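PDB 3RY7: ribokinase from Staphylococcus aureus, which catalyses the ATP- and magnesium-dependent phosphorylation of D-ribose at O-5, giving D-ribose 5-phosphate. Local coordinates for residues T2-D14 and A55-A69. Residues are numbered along the deposited sequence; the frame is centred on the assembly and turned at random.
Sequences TNKVVILGSTNVD and ADTTFITKIGTDGVA
Two neighbouring parallel strands of the central sheet of the ribokinase (PfkB) fold, 4-8 and 56-60, pair here. Between them the chain passes through strands 12-18 and 36-40 of the smaller sheet and then helix 42-52. Six backbone hydrogen bonds link them, from Asp-56 N to Asn-3 O at one end to Gly-9 N and Ile-60 O at the other. Strand 136-140 pairs with the other edge of 4-8.

On the face of Val-6, Leu-8 and Ile-60, Leu-8 CD1 presses against Ile-60 CG2 at 3.4 Å, tighter than usual carbon packing. Val-6 CG1 meets Ile-60 CD1 at 3.8 Å. The other face, with Ile-7 and Phe-59, packs on helix 42-52. The Phe-59 ring leans toward strand 4-8, its CG anti to the backbone N (chi1 -174°). Its CD1 lies 3.8 Å from Ile-7 CB, and Ser-10 O sits at the ring edge. Thr-61 CB lies over one face, toward the rim. Phe-76 of helix 70-78 meets this ring with the planes roughly perpendicular.

Past the strand ends, residues 9-11 lead into strand 12-18, where Asn-12, Val-13 and Asp-14 probably bind the substrate. Water 1 bridges Gly-9 O and Lys-62 N; water 2 bridges Thr-11 O and Lys-62 O. A buried run of two hydrogen bonds joins the two segments: Thr-11 OG1 donates to Thr-61 OG1 at 2.9 Å, and Thr-61 OG1 donates to Gly-9 O at 2.8 Å.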
loop_
_atom_site.group_PDB
_atom_site.type_symbol
_atom_site.label_atom_id
_atom_site.label_comp_id
_atom_site.label_asym_id
_atom_site.label_seq_id
_atom_site.Cartn_x
_atom_site.Cartn_y
_atom_site.Cartn_z
ATOM N N THR A 2 28.516 -2.087 -7.197
ATOM C CA THR A 2 27.862 -1.198 -6.226
ATOM C C THR A 2 28.578 0.143 -6.018
ATOM O O THR A 2 29.735 0.184 -5.606
ATOM C CB THR A 2 27.699 -1.868 -4.840
ATOM O OG1 THR A 2 28.991 -2.128 -4.270
ATOM C CG2 THR A 2 26.915 -3.168 -4.965
ATOM N N ASN A 3 27.860 1.231 -6.280
ATOM C CA ASN A 3 28.366 2.583 -6.063
ATOM C C ASN A 3 28.439 2.972 -4.584
ATOM O O ASN A 3 27.612 2.546 -3.783
ATOM C CB ASN A 3 27.476 3.593 -6.792
ATOM C CG ASN A 3 27.568 3.474 -8.293
ATOM O OD1 ASN A 3 28.550 2.960 -8.825
ATOM N ND2 ASN A 3 26.542 3.952 -8.990
ATOM N N LYS A 4 29.432 3.779 -4.229
ATOM C CA LYS A 4 29.444 4.462 -2.942
ATOM C C LYS A 4 28.762 5.809 -3.128
ATOM O O LYS A 4 29.201 6.643 -3.931
ATOM C CB LYS A 4 30.868 4.659 -2.419
ATOM C CG LYS A 4 31.450 3.423 -1.737
ATOM C CD LYS A 4 32.943 3.573 -1.461
ATOM C CE LYS A 4 33.764 3.449 -2.744
ATOM N NZ LYS A 4 35.226 3.597 -2.498
ATOM N N VAL A 5 27.673 6.012 -2.400
ATOM C CA VAL A 5 26.848 7.188 -2.590
ATOM C C VAL A 5 26.703 7.939 -1.263
ATOM O O VAL A 5 26.360 7.346 -0.244
ATOM C CB VAL A 5 25.456 6.805 -3.177
ATOM C CG1 VAL A 5 24.565 8.015 -3.305
ATOM C CG2 VAL A 5 25.610 6.100 -4.528
ATOM N N VAL A 6 27.010 9.234 -1.277
ATOM C CA VAL A 6 26.702 10.104 -0.151
ATOM C C VAL A 6 25.561 10.983 -0.573
ATOM O O VAL A 6 25.617 11.609 -1.631
ATOM C CB VAL A 6 27.896 11.021 0.245
ATOM C CG1 VAL A 6 27.453 12.075 1.246
ATOM C CG2 VAL A 6 29.045 10.198 0.811
ATOM N N ILE A 7 24.512 11.009 0.238
ATOM C CA ILE A 7 23.422 11.956 0.040
ATOM C C ILE A 7 23.581 13.103 1.031
ATOM O O ILE A 7 23.799 12.892 2.214
ATOM C CB ILE A 7 22.030 11.284 0.216
ATOM C CG1 ILE A 7 21.922 10.033 -0.661
ATOM C CG2 ILE A 7 20.920 12.243 -0.112
ATOM C CD1 ILE A 7 21.959 10.310 -2.181
ATOM N N LEU A 8 23.466 14.305 0.539
ATOM C CA LEU A 8 23.408 15.460 1.363
ATOM C C LEU A 8 22.057 16.068 1.219
ATOM O O LEU A 8 21.707 16.490 0.165
ATOM C CB LEU A 8 24.462 16.454 0.963
ATOM C CG LEU A 8 24.522 17.697 1.822
ATOM C CD1 LEU A 8 25.098 17.425 3.139
ATOM C CD2 LEU A 8 25.203 18.786 1.135
ATOM N N GLY A 9 21.288 16.090 2.288
ATOM C CA GLY A 9 19.960 16.652 2.164
ATOM C C GLY A 9 19.060 16.584 3.380
ATOM O O GLY A 9 19.512 16.380 4.512
ATOM N N SER A 10 17.769 16.770 3.123
ATOM C CA SER A 10 16.792 17.028 4.165
ATOM C C SER A 10 16.154 15.766 4.740
ATOM O O SER A 10 15.960 14.763 4.045
ATOM C CB SER A 10 15.690 17.908 3.593
ATOM O OG SER A 10 15.048 17.246 2.507
ATOM N N THR A 11 15.817 15.836 6.017
ATOM C CA THR A 11 14.920 14.864 6.633
ATOM C C THR A 11 13.731 15.628 7.182
ATOM O O THR A 11 13.907 16.619 7.906
ATOM C CB THR A 11 15.605 14.092 7.769
ATOM O OG1 THR A 11 16.672 13.305 7.231
ATOM C CG2 THR A 11 14.598 13.155 8.465
ATOM N N ASN A 12 12.527 15.196 6.810
ATOM C CA ASN A 12 11.306 15.868 7.228
ATOM C C ASN A 12 10.382 14.891 7.939
ATOM O O ASN A 12 10.362 13.710 7.607
ATOM C CB ASN A 12 10.542 16.419 6.016
ATOM C CG ASN A 12 11.129 17.708 5.466
ATOM O OD1 ASN A 12 11.891 18.408 6.145
ATOM N ND2 ASN A 12 10.745 18.048 4.229
ATOM N N VAL A 13 9.607 15.376 8.904
ATOM C CA VAL A 13 8.471 14.596 9.368
ATOM C C VAL A 13 7.226 15.141 8.673
ATOM O O VAL A 13 6.839 16.282 8.889
ATOM C CB VAL A 13 8.337 14.613 10.899
ATOM C CG1 VAL A 13 7.081 13.867 11.327
ATOM C CG2 VAL A 13 9.592 14.012 11.544
ATOM N N ASP A 14 6.637 14.329 7.797
ATOM C CA ASP A 14 5.425 14.721 7.082
ATOM C C ASP A 14 4.175 14.483 7.936
ATOM O O ASP A 14 3.898 13.365 8.341
ATOM C CB ASP A 14 5.297 13.921 5.783
ATOM C CG ASP A 14 6.399 14.235 4.770
ATOM O OD1 ASP A 14 7.176 15.201 4.968
ATOM O OD2 ASP A 14 6.472 13.504 3.761
ATOM N N ALA A 55 23.216 0.457 -3.054
ATOM C CA ALA A 55 24.386 1.325 -3.093
ATOM C C ALA A 55 24.916 1.454 -1.665
ATOM O O ALA A 55 24.149 1.383 -0.701
ATOM C CB ALA A 55 24.023 2.688 -3.674
ATOM N N ASP A 56 26.231 1.594 -1.532
ATOM C CA ASP A 56 26.877 1.868 -0.257
ATOM C C ASP A 56 26.505 3.290 0.149
ATOM O O ASP A 56 27.111 4.253 -0.347
ATOM C CB ASP A 56 28.392 1.809 -0.449
ATOM C CG ASP A 56 29.053 0.720 0.362
ATOM O OD1 ASP A 56 29.791 1.068 1.311
ATOM O OD2 ASP A 56 28.859 -0.475 0.031
ATOM N N THR A 57 25.524 3.436 1.036
ATOM C CA THR A 57 24.961 4.762 1.308
ATOM C C THR A 57 25.316 5.396 2.656
ATOM O O THR A 57 25.270 4.750 3.703
ATOM C CB THR A 57 23.438 4.752 1.189
ATOM O OG1 THR A 57 23.058 4.029 0.016
ATOM C CG2 THR A 57 22.889 6.197 1.142
ATOM N N THR A 58 25.649 6.683 2.598
ATOM C CA THR A 58 25.872 7.511 3.771
ATOM C C THR A 58 25.006 8.750 3.595
ATOM O O THR A 58 24.923 9.303 2.494
ATOM C CB THR A 58 27.346 7.919 3.872
ATOM O OG1 THR A 58 28.153 6.740 3.936
ATOM C CG2 THR A 58 27.600 8.771 5.103
ATOM N N PHE A 59 24.330 9.168 4.662
ATOM C CA PHE A 59 23.387 10.288 4.589
ATOM C C PHE A 59 23.807 11.377 5.559
ATOM O O PHE A 59 23.895 11.146 6.761
ATOM C CB PHE A 59 21.965 9.810 4.907
ATOM C CG PHE A 59 20.898 10.859 4.732
ATOM C CD1 PHE A 59 21.053 11.896 3.827
ATOM C CD2 PHE A 59 19.719 10.794 5.461
ATOM C CE1 PHE A 59 20.054 12.852 3.657
ATOM C CE2 PHE A 59 18.726 11.742 5.294
ATOM C CZ PHE A 59 18.886 12.771 4.396
ATOM N N ILE A 60 24.097 12.554 5.018
ATOM C CA ILE A 60 24.435 13.717 5.810
ATOM C C ILE A 60 23.181 14.557 5.892
ATOM O O ILE A 60 22.712 15.098 4.893
ATOM C CB ILE A 60 25.555 14.549 5.170
ATOM C CG1 ILE A 60 26.828 13.720 4.970
ATOM C CG2 ILE A 60 25.874 15.736 6.025
ATOM C CD1 ILE A 60 27.900 14.459 4.149
ATOM N N THR A 61 22.610 14.645 7.085
ATOM C CA THR A 61 21.359 15.353 7.229
ATOM C C THR A 61 21.365 15.975 8.613
ATOM O O THR A 61 22.126 15.553 9.483
ATOM C CB THR A 61 20.163 14.387 7.020
ATOM O OG1 THR A 61 18.947 15.134 6.900
ATOM C CG2 THR A 61 20.061 13.401 8.166
ATOM N N LYS A 62 20.560 17.007 8.807
ATOM C CA LYS A 62 20.525 17.703 10.082
ATOM C C LYS A 62 19.103 17.767 10.619
ATOM O O LYS A 62 18.231 18.400 10.026
ATOM C CB LYS A 62 21.096 19.112 9.940
ATOM C CG LYS A 62 21.463 19.778 11.267
ATOM C CD LYS A 62 22.073 21.154 11.012
ATOM C CE LYS A 62 22.713 21.768 12.264
ATOM N NZ LYS A 62 23.276 23.141 11.948
ATOM N N ILE A 63 18.888 17.103 11.748
ATOM C CA ILE A 63 17.611 17.152 12.439
ATOM C C ILE A 63 17.747 17.876 13.769
ATOM O O ILE A 63 18.842 18.313 14.159
ATOM C CB ILE A 63 17.086 15.758 12.724
ATOM C CG1 ILE A 63 18.083 14.987 13.593
ATOM C CG2 ILE A 63 16.827 15.023 11.403
ATOM C CD1 ILE A 63 17.716 13.517 13.775
ATOM N N GLY A 64 16.628 18.013 14.468
ATOM C CA GLY A 64 16.637 18.681 15.746
ATOM C C GLY A 64 16.929 17.692 16.863
ATOM O O GLY A 64 17.203 16.509 16.621
ATOM N N THR A 65 16.863 18.190 18.094
ATOM C CA THR A 65 17.039 17.362 19.271
ATOM C C THR A 65 15.669 17.061 19.891
ATOM O O THR A 65 15.570 16.679 21.056
ATOM C CB THR A 65 17.951 18.065 20.293
ATOM O OG1 THR A 65 17.470 19.398 20.528
ATOM C CG2 THR A 65 19.400 18.141 19.751
ATOM N N ASP A 66 14.620 17.235 19.094
ATOM C CA ASP A 66 13.252 17.002 19.544
ATOM C C ASP A 66 12.810 15.540 19.423
ATOM O O ASP A 66 11.772 15.164 19.950
ATOM C CB ASP A 66 12.261 17.952 18.840
ATOM C CG ASP A 66 12.414 17.948 17.316
ATOM O OD1 ASP A 66 11.768 18.784 16.646
ATOM O OD2 ASP A 66 13.186 17.115 16.797
ATOM N N GLY A 67 13.609 14.712 18.765
ATOM C CA GLY A 67 13.307 13.301 18.684
ATOM C C GLY A 67 12.155 12.941 17.759
ATOM O O GLY A 67 11.773 11.777 17.679
ATOM N N VAL A 68 11.612 13.910 17.030
ATOM C CA VAL A 68 10.430 13.620 16.219
ATOM C C VAL A 68 10.733 12.748 15.002
ATOM O O VAL A 68 9.832 12.135 14.446
ATOM C CB VAL A 68 9.663 14.888 15.785
ATOM C CG1 VAL A 68 8.997 15.555 16.985
ATOM C CG2 VAL A 68 10.565 15.867 15.077
ATOM N N ALA A 69 11.994 12.682 14.589
ATOM C CA ALA A 69 12.367 11.833 13.452
ATOM C C ALA A 69 13.088 10.562 13.880
ATOM O O ALA A 69 13.694 9.884 13.055
ATOM C CB ALA A 69 13.219 12.609 12.467
HETATM O O HOH W 1 19.359 18.335 6.630
HETATM O O HOH W 2 15.389 18.250 9.783
#